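Local coordinates for salt-tolerant glutaminase (PDB 3IH8), which probably catalyses the hydrolysis of L-glutamine to L-glutamate and ammonium, as a salt-tolerant member of the glutaminase family, at residues M1-P6 with R49-G54; P270-I275 with F302-M307; V327-Q332 with V407-A412; Q332-F337 with V414-D419. All coordinates share one frame; numbering follows the deposited sequence.

Contact 1: M1-P6 with R49-G54; sequences MRHPIP and RLHCAG
The first turn of the N-terminal helix 4-17 settles on an edge strand of the glutaminase sheet, where His3, Ile5 and Pro6 gather round the imidazole of His51. Ile5 sits over one ring face: its CB lies 3.9 Å from the centroid of the His51 ring, a CH-pi contact displaced toward the rim, and its CG2 reaches His51 CD2 at 3.5 Å. A beta-branched side chain suits this spot because the branch puts CG2 beside CB on the ring, while CD1 on the other branch leads off to other neighbours. Pro6 brings its ring carbon CG to 3.5 Å from His51 ND1, approaching obliquely.

Strand 50-54 is the outermost strand, on this side, of the five-stranded antiparallel sheet within the chain, and it pairs through its backbone with strand 40-44, so the helix packs against the sheet's border. His3 also serves as the N-cap: Ile5 N donates to His3 ND1 at 3.2 Å, practically in the ring plane. With CG anti to the backbone N (chi1 -156°), the capping ring stands where His51 CE1 meets the centre of one face, and the two ring planes make 41°. Farther along, water 1 donates to Pro6 O at 2.8 Å and to Cys52 O at 2.9 Å, joining two carbonyls that could not bond directly. Leu344 of the second subunit packs on His3, and Glu341 of that subunit on His51.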
# COMPACT_ATOMS: atom_id res chain seq x y z
N MET A 1 17.68 10.24 26.55
CA MET A 1 18.70 9.51 25.74
C MET A 1 18.75 10.08 24.33
O MET A 1 18.13 11.11 24.04
CB MET A 1 18.36 8.02 25.66
CG MET A 1 16.96 7.73 25.12
SD MET A 1 16.62 5.97 24.90
CE MET A 1 16.73 5.82 23.09
N ARG A 2 19.49 9.39 23.46
CA ARG A 2 19.66 9.78 22.07
C ARG A 2 18.87 8.84 21.16
O ARG A 2 19.01 7.61 21.26
CB ARG A 2 21.14 9.71 21.70
CG ARG A 2 21.46 10.03 20.26
CD ARG A 2 22.94 9.77 19.98
NE ARG A 2 23.49 10.76 19.06
CZ ARG A 2 23.56 12.06 19.32
NH1 ARG A 2 23.11 12.52 20.47
NH2 ARG A 2 24.07 12.90 18.43
N HIS A 3 18.03 9.40 20.29
CA HIS A 3 17.22 8.60 19.40
C HIS A 3 18.14 7.95 18.39
O HIS A 3 18.97 8.62 17.78
CB HIS A 3 16.18 9.46 18.66
CG HIS A 3 14.99 8.68 18.18
ND1 HIS A 3 15.09 7.66 17.24
CD2 HIS A 3 13.69 8.71 18.56
CE1 HIS A 3 13.91 7.10 17.08
NE2 HIS A 3 13.04 7.72 17.87
N PRO A 4 18.00 6.63 18.20
CA PRO A 4 18.83 5.88 17.25
C PRO A 4 18.62 6.11 15.74
O PRO A 4 19.56 5.94 14.97
CB PRO A 4 18.60 4.42 17.66
CG PRO A 4 17.28 4.44 18.30
CD PRO A 4 17.27 5.71 19.09
N ILE A 5 17.42 6.50 15.32
CA ILE A 5 17.17 6.70 13.88
C ILE A 5 18.12 7.72 13.23
O ILE A 5 18.67 7.45 12.17
CB ILE A 5 15.72 7.14 13.60
CG1 ILE A 5 14.76 6.03 14.03
CG2 ILE A 5 15.55 7.40 12.11
CD1 ILE A 5 15.00 4.70 13.35
N PRO A 6 18.30 8.90 13.85
CA PRO A 6 19.21 9.91 13.27
C PRO A 6 20.61 9.30 13.11
O PRO A 6 21.37 9.67 12.20
CB PRO A 6 19.19 11.03 14.31
CG PRO A 6 17.81 10.90 14.92
CD PRO A 6 17.67 9.40 15.08
N ARG A 49 8.01 14.00 14.41
CA ARG A 49 9.44 13.95 14.64
C ARG A 49 10.13 14.08 13.29
O ARG A 49 9.60 13.65 12.27
CB ARG A 49 9.84 12.62 15.30
CG ARG A 49 9.02 12.27 16.54
CD ARG A 49 9.39 13.12 17.73
NE ARG A 49 8.40 12.99 18.80
CZ ARG A 49 8.61 13.33 20.07
NH1 ARG A 49 9.78 13.82 20.44
NH2 ARG A 49 7.65 13.18 20.98
N LEU A 50 11.32 14.67 13.29
CA LEU A 50 12.09 14.85 12.07
C LEU A 50 13.54 14.44 12.27
O LEU A 50 14.32 15.16 12.89
CB LEU A 50 12.04 16.31 11.64
CG LEU A 50 12.75 16.68 10.34
CD1 LEU A 50 12.03 16.06 9.16
CD2 LEU A 50 12.78 18.20 10.20
N HIS A 51 13.89 13.26 11.76
CA HIS A 51 15.24 12.73 11.86
C HIS A 51 16.00 13.06 10.58
O HIS A 51 15.41 13.05 9.49
CB HIS A 51 15.19 11.20 12.03
CG HIS A 51 14.23 10.73 13.08
ND1 HIS A 51 14.34 11.11 14.40
CD2 HIS A 51 13.19 9.87 13.02
CE1 HIS A 51 13.40 10.51 15.11
NE2 HIS A 51 12.69 9.75 14.29
N CYS A 52 17.29 13.34 10.68
CA CYS A 52 18.06 13.64 9.49
C CYS A 52 19.57 13.54 9.67
O CYS A 52 20.05 13.29 10.78
CB CYS A 52 17.69 15.02 8.96
SG CYS A 52 17.69 16.31 10.18
N ALA A 53 20.29 13.72 8.57
CA ALA A 53 21.75 13.65 8.57
C ALA A 53 22.30 14.21 7.26
O ALA A 53 21.57 14.37 6.28
CB ALA A 53 22.19 12.19 8.74
N GLY A 54 23.60 14.50 7.25
CA GLY A 54 24.22 15.03 6.05
C GLY A 54 23.61 16.36 5.64
O GLY A 54 23.03 17.06 6.46
O HOH W 1 22.21 12.31 12.44

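Contact 2: P270-I275 with F302-M307; sequences PGRVGI and FRLHLM
Leu304, the third residue of segment 302-307, makes the first touch with segment 270-275, just after Arg303, which with positive phi is the first residue to leave helix 289-302. Its CG lies anti to the carbonyl carbon (chi1 -77°), and the fork at CG gives the two methyl groups different neighbours. CD1 approaches Val273 CG1 at 4.4 Å, a loose apolar touch, while CD2 comes to 3.2 Å from Arg272 NH1. The leucine and arginine side chains run past each other in opposite senses, letting a compact branched residue lie beside the end of a long one.

His305 points its CB away and contributes through its backbone: Arg272 NH2 is 3.6 Å from His305 O. The ring instead turns along its own segment, where ND1 accepts from Met307 N at 3.0 Å with the donor almost in the ring plane, which holds the ring against its own backbone. Leu306 then closes the contact, its CD1 reaching Pro270 CD at 4.0 Å, two rigid or branched apolar groups suited to a buried place.

In segment 270-275, Arg272 and Val273 form a classic beta bulge, and both direct their CB atoms at the loop. The guanidinium takes its main polar partner outside the two segments, a salt bridge from NH2 to Asp308, whose OD1 also accepts from His305 N. A buried arginine thus probably keeps its charge by this pairing, while a methyl of Leu304 lies against NH1.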
# COMPACT_ATOMS: atom_id res chain seq x y z
N PRO A 270 2.27 5.73 3.24
CA PRO A 270 1.09 5.89 4.09
C PRO A 270 1.20 5.28 5.48
O PRO A 270 1.62 4.12 5.64
CB PRO A 270 -0.01 5.24 3.25
CG PRO A 270 0.41 5.60 1.86
CD PRO A 270 1.89 5.28 1.90
N GLY A 271 0.82 6.08 6.47
CA GLY A 271 0.85 5.63 7.85
C GLY A 271 2.20 5.54 8.53
O GLY A 271 2.24 5.33 9.74
N ARG A 272 3.30 5.68 7.80
CA ARG A 272 4.61 5.57 8.45
C ARG A 272 5.57 6.73 8.38
O ARG A 272 5.95 7.26 9.43
CB ARG A 272 5.37 4.33 7.97
CG ARG A 272 4.79 3.02 8.43
CD ARG A 272 3.62 2.60 7.55
NE ARG A 272 3.58 1.16 7.42
CZ ARG A 272 4.56 0.41 6.92
NH1 ARG A 272 5.68 0.96 6.49
NH2 ARG A 272 4.43 -0.90 6.89
N VAL A 273 5.97 7.14 7.19
CA VAL A 273 6.95 8.21 7.12
C VAL A 273 7.00 9.06 5.86
O VAL A 273 6.53 8.67 4.79
CB VAL A 273 8.37 7.61 7.36
CG1 VAL A 273 8.73 6.65 6.22
CG2 VAL A 273 9.40 8.71 7.47
N GLY A 274 7.58 10.24 6.03
CA GLY A 274 7.78 11.18 4.94
C GLY A 274 9.28 11.15 4.72
O GLY A 274 10.05 11.28 5.68
N ILE A 275 9.70 10.98 3.48
CA ILE A 275 11.11 10.89 3.14
C ILE A 275 11.62 12.00 2.21
O ILE A 275 10.99 12.32 1.20
CB ILE A 275 11.43 9.54 2.45
CG1 ILE A 275 11.16 8.39 3.42
CG2 ILE A 275 12.88 9.52 1.94
CD1 ILE A 275 11.34 7.03 2.76
N PHE A 302 14.89 -1.15 7.33
CA PHE A 302 13.80 -0.93 8.28
C PHE A 302 12.61 -1.81 7.96
O PHE A 302 11.59 -1.77 8.65
CB PHE A 302 13.37 0.54 8.26
CG PHE A 302 14.32 1.46 8.98
CD1 PHE A 302 14.54 2.75 8.52
CD2 PHE A 302 14.98 1.04 10.13
CE1 PHE A 302 15.41 3.61 9.19
CE2 PHE A 302 15.84 1.90 10.81
CZ PHE A 302 16.05 3.18 10.33
N ARG A 303 12.75 -2.61 6.91
CA ARG A 303 11.68 -3.50 6.46
C ARG A 303 10.40 -2.69 6.33
O ARG A 303 9.35 -3.05 6.86
CB ARG A 303 11.48 -4.65 7.45
CG ARG A 303 12.67 -5.59 7.52
CD ARG A 303 12.84 -6.35 6.22
NE ARG A 303 14.24 -6.51 5.86
CZ ARG A 303 14.69 -7.36 4.94
NH1 ARG A 303 15.98 -7.43 4.67
NH2 ARG A 303 13.84 -8.15 4.30
N LEU A 304 10.51 -1.58 5.62
CA LEU A 304 9.38 -0.70 5.37
C LEU A 304 8.93 -0.99 3.96
O LEU A 304 9.75 -1.08 3.04
CB LEU A 304 9.81 0.77 5.49
CG LEU A 304 9.97 1.29 6.92
CD1 LEU A 304 10.51 2.71 6.91
CD2 LEU A 304 8.62 1.24 7.62
N HIS A 305 7.63 -1.15 3.78
CA HIS A 305 7.11 -1.45 2.46
C HIS A 305 5.61 -1.22 2.43
O HIS A 305 4.91 -1.52 3.40
CB HIS A 305 7.46 -2.90 2.10
CG HIS A 305 7.34 -3.20 0.64
ND1 HIS A 305 6.14 -3.20 -0.03
CD2 HIS A 305 8.29 -3.51 -0.28
CE1 HIS A 305 6.34 -3.49 -1.30
NE2 HIS A 305 7.64 -3.68 -1.48
N LEU A 306 5.13 -0.70 1.32
CA LEU A 306 3.71 -0.43 1.14
C LEU A 306 2.85 -1.68 1.39
O LEU A 306 1.70 -1.57 1.78
CB LEU A 306 3.46 0.10 -0.28
CG LEU A 306 2.06 0.56 -0.68
CD1 LEU A 306 1.59 1.72 0.21
CD2 LEU A 306 2.09 0.98 -2.14
N MET A 307 3.41 -2.86 1.17
CA MET A 307 2.65 -4.09 1.37
C MET A 307 2.67 -4.62 2.80
O MET A 307 2.23 -5.74 3.05
CB MET A 307 3.13 -5.18 0.42
CG MET A 307 3.00 -4.83 -1.06
SD MET A 307 1.36 -4.20 -1.51
CE MET A 307 1.75 -3.21 -2.91

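Contact 3: V327-Q332 with V407-A412; sequences VFLHLQ and VVLNLA
His330 and Asn410 make the closest side-chain packing between these two parallel strands. Asn410 CB sits over one face of the imidazole, 3.5 Å from the ring centroid in a CH-pi contact and only 3.3 Å from His330 CD2. With its CG anti to the backbone N (chi1 -178°), the amide continues across the ring, the two planes only 16° apart. Asn410 OD1 accepts from Ala412 N in an Asx turn, a job asparagine does well where a strand turns a corner. Toward the other end of this partly exposed face the packing is looser: Phe328 and Val408 lie side by side, CD2 4.1 Å from CB.

The reverse face is buried and wholly apolar. Leu329 CB meets Leu409 CD2 at 4.1 Å, Val327 and Val407 are barely in touch, and Ile425 of helix 419-433 packs on Leu329's partner Leu409 and on Leu331.

Four backbone bonds hold the strands in register, among them Val408 N to Val327 O at 3.0 Å and Leu331 N to Asn410 O at 3.1 Å, the latter nearly straight at 171°. Neighbouring parallel strands with a helix over one apolar face are what the beta-alpha sheet of a STAS domain presents.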
# COMPACT_ATOMS: atom_id res chain seq x y z
N VAL A 327 -20.64 -4.47 31.05
CA VAL A 327 -19.38 -4.71 30.35
C VAL A 327 -18.76 -3.38 29.95
O VAL A 327 -19.46 -2.47 29.49
CB VAL A 327 -19.60 -5.55 29.06
CG1 VAL A 327 -18.30 -5.67 28.29
CG2 VAL A 327 -20.13 -6.93 29.42
N PHE A 328 -17.45 -3.26 30.14
CA PHE A 328 -16.75 -2.04 29.78
C PHE A 328 -15.78 -2.29 28.63
O PHE A 328 -14.77 -2.98 28.79
CB PHE A 328 -16.00 -1.48 30.99
CG PHE A 328 -16.90 -1.06 32.11
CD1 PHE A 328 -17.56 -2.00 32.89
CD2 PHE A 328 -17.11 0.29 32.37
CE1 PHE A 328 -18.42 -1.61 33.91
CE2 PHE A 328 -17.97 0.70 33.40
CZ PHE A 328 -18.62 -0.26 34.17
N LEU A 329 -16.11 -1.75 27.46
CA LEU A 329 -15.28 -1.93 26.29
C LEU A 329 -14.61 -0.61 25.90
O LEU A 329 -15.28 0.36 25.53
CB LEU A 329 -16.13 -2.47 25.13
CG LEU A 329 -15.40 -3.30 24.06
CD1 LEU A 329 -16.42 -4.06 23.23
CD2 LEU A 329 -14.56 -2.39 23.20
N HIS A 330 -13.29 -0.58 26.00
CA HIS A 330 -12.52 0.60 25.67
C HIS A 330 -11.84 0.47 24.31
O HIS A 330 -11.29 -0.57 23.97
CB HIS A 330 -11.47 0.88 26.75
CG HIS A 330 -12.04 1.41 28.02
ND1 HIS A 330 -12.93 0.70 28.79
CD2 HIS A 330 -11.85 2.59 28.66
CE1 HIS A 330 -13.27 1.42 29.85
NE2 HIS A 330 -12.62 2.57 29.79
N LEU A 331 -11.90 1.55 23.53
CA LEU A 331 -11.31 1.59 22.20
C LEU A 331 -10.11 2.52 22.19
O LEU A 331 -9.91 3.30 23.13
CB LEU A 331 -12.35 2.07 21.18
CG LEU A 331 -13.72 1.38 21.23
CD1 LEU A 331 -14.54 1.82 20.03
CD2 LEU A 331 -13.54 -0.13 21.23
N GLN A 332 -9.31 2.46 21.13
CA GLN A 332 -8.13 3.31 21.03
C GLN A 332 -7.57 3.34 19.61
O GLN A 332 -7.97 2.54 18.76
CB GLN A 332 -7.06 2.80 21.99
CG GLN A 332 -6.40 1.52 21.52
CD GLN A 332 -5.48 0.94 22.56
OE1 GLN A 332 -5.02 1.65 23.45
NE2 GLN A 332 -5.20 -0.35 22.46
N VAL A 407 -23.77 -1.92 28.21
CA VAL A 407 -22.43 -1.88 27.64
C VAL A 407 -21.96 -0.43 27.58
O VAL A 407 -22.71 0.46 27.17
CB VAL A 407 -22.40 -2.46 26.21
CG1 VAL A 407 -21.05 -2.18 25.57
CG2 VAL A 407 -22.66 -3.96 26.25
N VAL A 408 -20.72 -0.21 28.00
CA VAL A 408 -20.15 1.13 28.00
C VAL A 408 -19.00 1.22 27.01
O VAL A 408 -17.98 0.54 27.16
CB VAL A 408 -19.62 1.51 29.39
CG1 VAL A 408 -19.10 2.94 29.38
CG2 VAL A 408 -20.72 1.35 30.43
N LEU A 409 -19.17 2.06 25.99
CA LEU A 409 -18.13 2.27 24.99
C LEU A 409 -17.37 3.54 25.33
O LEU A 409 -17.90 4.64 25.19
CB LEU A 409 -18.73 2.44 23.59
CG LEU A 409 -19.19 1.22 22.80
CD1 LEU A 409 -19.67 1.68 21.43
CD2 LEU A 409 -18.06 0.22 22.64
N ASN A 410 -16.13 3.37 25.79
CA ASN A 410 -15.29 4.51 26.15
C ASN A 410 -14.37 4.80 24.97
O ASN A 410 -13.64 3.92 24.52
CB ASN A 410 -14.46 4.20 27.39
CG ASN A 410 -13.61 5.37 27.82
OD1 ASN A 410 -12.73 5.81 27.08
ND2 ASN A 410 -13.86 5.87 29.02
N LEU A 411 -14.41 6.04 24.49
CA LEU A 411 -13.60 6.44 23.34
C LEU A 411 -12.48 7.40 23.71
O LEU A 411 -11.80 7.93 22.84
CB LEU A 411 -14.51 7.08 22.30
CG LEU A 411 -15.90 6.44 22.18
CD1 LEU A 411 -16.74 7.20 21.17
CD2 LEU A 411 -15.76 4.98 21.78
N ALA A 412 -12.30 7.63 25.01
CA ALA A 412 -11.28 8.54 25.49
C ALA A 412 -9.90 8.31 24.86
O ALA A 412 -9.20 9.27 24.53
CB ALA A 412 -11.17 8.44 27.01
O HOH W 2 -10.66 4.60 25.51

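Contact 4: Q332-F337 with V414-D419; sequences QGVIRF and VDRIDD
Arg336 reaches over Asp418 where both strands give way to helices. Its CB lies 3.7 Å from Asp418 OD2, CG packs beside the carboxylate carbon, and CD skirts OD2 at 4.1 Å. A bend at chi3 (71°) then brings NE to 3.2 Å from that oxygen, a salt bridge that leaves in the guanidinium plane but meets the carboxylate from above its own plane, the two groups standing nearly perpendicular. At the tip, NH2 donates to water 3, which also reaches Asp418 OD2, and NH1 pairs with Asp308 of the second subunit. Asp418 is itself an N-cap, OD1 accepting from Gly421 N, so its two oxygens divide helix capping and charge pairing between them.

Behind this polar end, Ile335 packs its CB 3.7 Å from Ile417 CG1 and its CG1 against Val414 CG1, branched residues meeting on the sheet face they share. Ile335 N bonds to Arg416 O at 3.0 Å, and Asp418 N to Ile335 O. Gly333, with positive phi, stands at a local beta bulge where the register slips by one, and Asp415 N donates to its carbonyl. Parallel strands leading side by side into two helices fit the beta-alpha architecture of the STAS domain.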
# COMPACT_ATOMS: atom_id res chain seq x y z
N GLN A 332 -9.31 2.46 21.13
CA GLN A 332 -8.13 3.31 21.03
C GLN A 332 -7.57 3.34 19.61
O GLN A 332 -7.97 2.54 18.76
CB GLN A 332 -7.06 2.80 21.99
CG GLN A 332 -6.40 1.52 21.52
CD GLN A 332 -5.48 0.94 22.56
OE1 GLN A 332 -5.02 1.65 23.45
NE2 GLN A 332 -5.20 -0.35 22.46
N GLY A 333 -6.64 4.26 19.37
CA GLY A 333 -6.01 4.37 18.07
C GLY A 333 -6.78 5.12 17.00
O GLY A 333 -7.73 5.84 17.29
N VAL A 334 -6.33 4.95 15.75
CA VAL A 334 -6.96 5.58 14.60
C VAL A 334 -7.93 4.56 14.02
O VAL A 334 -7.52 3.60 13.37
CB VAL A 334 -5.90 5.97 13.54
CG1 VAL A 334 -6.59 6.43 12.25
CG2 VAL A 334 -5.01 7.07 14.10
N ILE A 335 -9.22 4.78 14.27
CA ILE A 335 -10.25 3.85 13.82
C ILE A 335 -10.86 4.10 12.45
O ILE A 335 -11.50 5.13 12.20
CB ILE A 335 -11.42 3.77 14.85
CG1 ILE A 335 -10.88 3.40 16.24
CG2 ILE A 335 -12.45 2.73 14.40
CD1 ILE A 335 -10.15 2.08 16.28
N ARG A 336 -10.66 3.13 11.56
CA ARG A 336 -11.21 3.17 10.22
C ARG A 336 -11.83 1.79 10.08
O ARG A 336 -12.13 1.15 11.08
CB ARG A 336 -10.11 3.38 9.18
CG ARG A 336 -9.32 4.66 9.38
CD ARG A 336 -8.61 5.09 8.10
NE ARG A 336 -9.56 5.59 7.10
CZ ARG A 336 -9.26 5.88 5.84
NH1 ARG A 336 -8.02 5.73 5.41
NH2 ARG A 336 -10.20 6.32 5.02
N PHE A 337 -12.01 1.32 8.85
CA PHE A 337 -12.61 0.01 8.66
C PHE A 337 -12.00 -1.10 9.52
O PHE A 337 -12.71 -1.77 10.28
CB PHE A 337 -12.54 -0.42 7.19
CG PHE A 337 -13.10 -1.78 6.95
CD1 PHE A 337 -14.48 -1.97 6.85
CD2 PHE A 337 -12.26 -2.89 6.91
CE1 PHE A 337 -15.02 -3.26 6.71
CE2 PHE A 337 -12.78 -4.18 6.77
CZ PHE A 337 -14.17 -4.36 6.67
N VAL A 414 -9.29 6.88 21.98
CA VAL A 414 -9.35 6.88 20.53
C VAL A 414 -8.93 8.25 19.99
O VAL A 414 -9.50 9.27 20.37
CB VAL A 414 -10.78 6.54 20.05
CG1 VAL A 414 -10.86 6.65 18.55
CG2 VAL A 414 -11.15 5.14 20.49
N ASP A 415 -7.93 8.26 19.12
CA ASP A 415 -7.43 9.50 18.54
C ASP A 415 -8.41 10.15 17.58
O ASP A 415 -8.65 11.36 17.64
CB ASP A 415 -6.11 9.25 17.81
CG ASP A 415 -5.01 8.74 18.73
OD1 ASP A 415 -4.64 9.48 19.66
OD2 ASP A 415 -4.52 7.62 18.51
N ARG A 416 -8.95 9.34 16.68
CA ARG A 416 -9.93 9.82 15.70
C ARG A 416 -10.55 8.67 14.94
O ARG A 416 -10.01 7.56 14.92
CB ARG A 416 -9.27 10.76 14.70
CG ARG A 416 -8.03 10.21 14.09
CD ARG A 416 -7.75 10.88 12.77
NE ARG A 416 -6.33 10.91 12.47
CZ ARG A 416 -5.82 10.94 11.25
NH1 ARG A 416 -6.63 10.95 10.20
NH2 ARG A 416 -4.50 10.97 11.07
N ILE A 417 -11.70 8.93 14.32
CA ILE A 417 -12.39 7.89 13.57
C ILE A 417 -12.95 8.47 12.28
O ILE A 417 -13.55 9.55 12.27
CB ILE A 417 -13.52 7.27 14.43
CG1 ILE A 417 -14.08 6.04 13.74
CG2 ILE A 417 -14.61 8.29 14.67
CD1 ILE A 417 -15.09 5.29 14.59
N ASP A 418 -12.75 7.75 11.18
CA ASP A 418 -13.25 8.20 9.89
C ASP A 418 -14.76 7.93 9.78
O ASP A 418 -15.33 7.22 10.59
CB ASP A 418 -12.48 7.52 8.75
CG ASP A 418 -12.75 6.02 8.66
OD1 ASP A 418 -13.01 5.37 9.69
OD2 ASP A 418 -12.68 5.48 7.53
N ASP A 419 -15.40 8.52 8.77
CA ASP A 419 -16.84 8.33 8.61
C ASP A 419 -17.26 6.88 8.62
O ASP A 419 -18.24 6.53 9.27
CB ASP A 419 -17.34 9.02 7.34
CG ASP A 419 -17.33 10.53 7.46
OD1 ASP A 419 -17.97 11.06 8.39
OD2 ASP A 419 -16.67 11.20 6.62
O HOH W 3 -12.55 7.90 5.32

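Contacts 1 and 2 belong to the glutaminase domain and reach the same antiparallel sheet, contact 1 at its edge strand and contact 2 in the buried interior; they meet where Ile5 CD1 touches Phe302 CZ. Contacts 3 and 4 lie in the STAS range, share Gln332 and use successive parts of strand 406-417. The chemistry follows place: side-chain packing carries contacts 1 and 2, with a water joining backbones in the first and a buried arginine in the second, whereas backbone pairing with apolar packing holds buried contact 3 and partly buried contact 4, which adds a salt bridge. Across the subunit interface, the ring of Phe337 in contact 4 meets that of Phe302 of the second subunit.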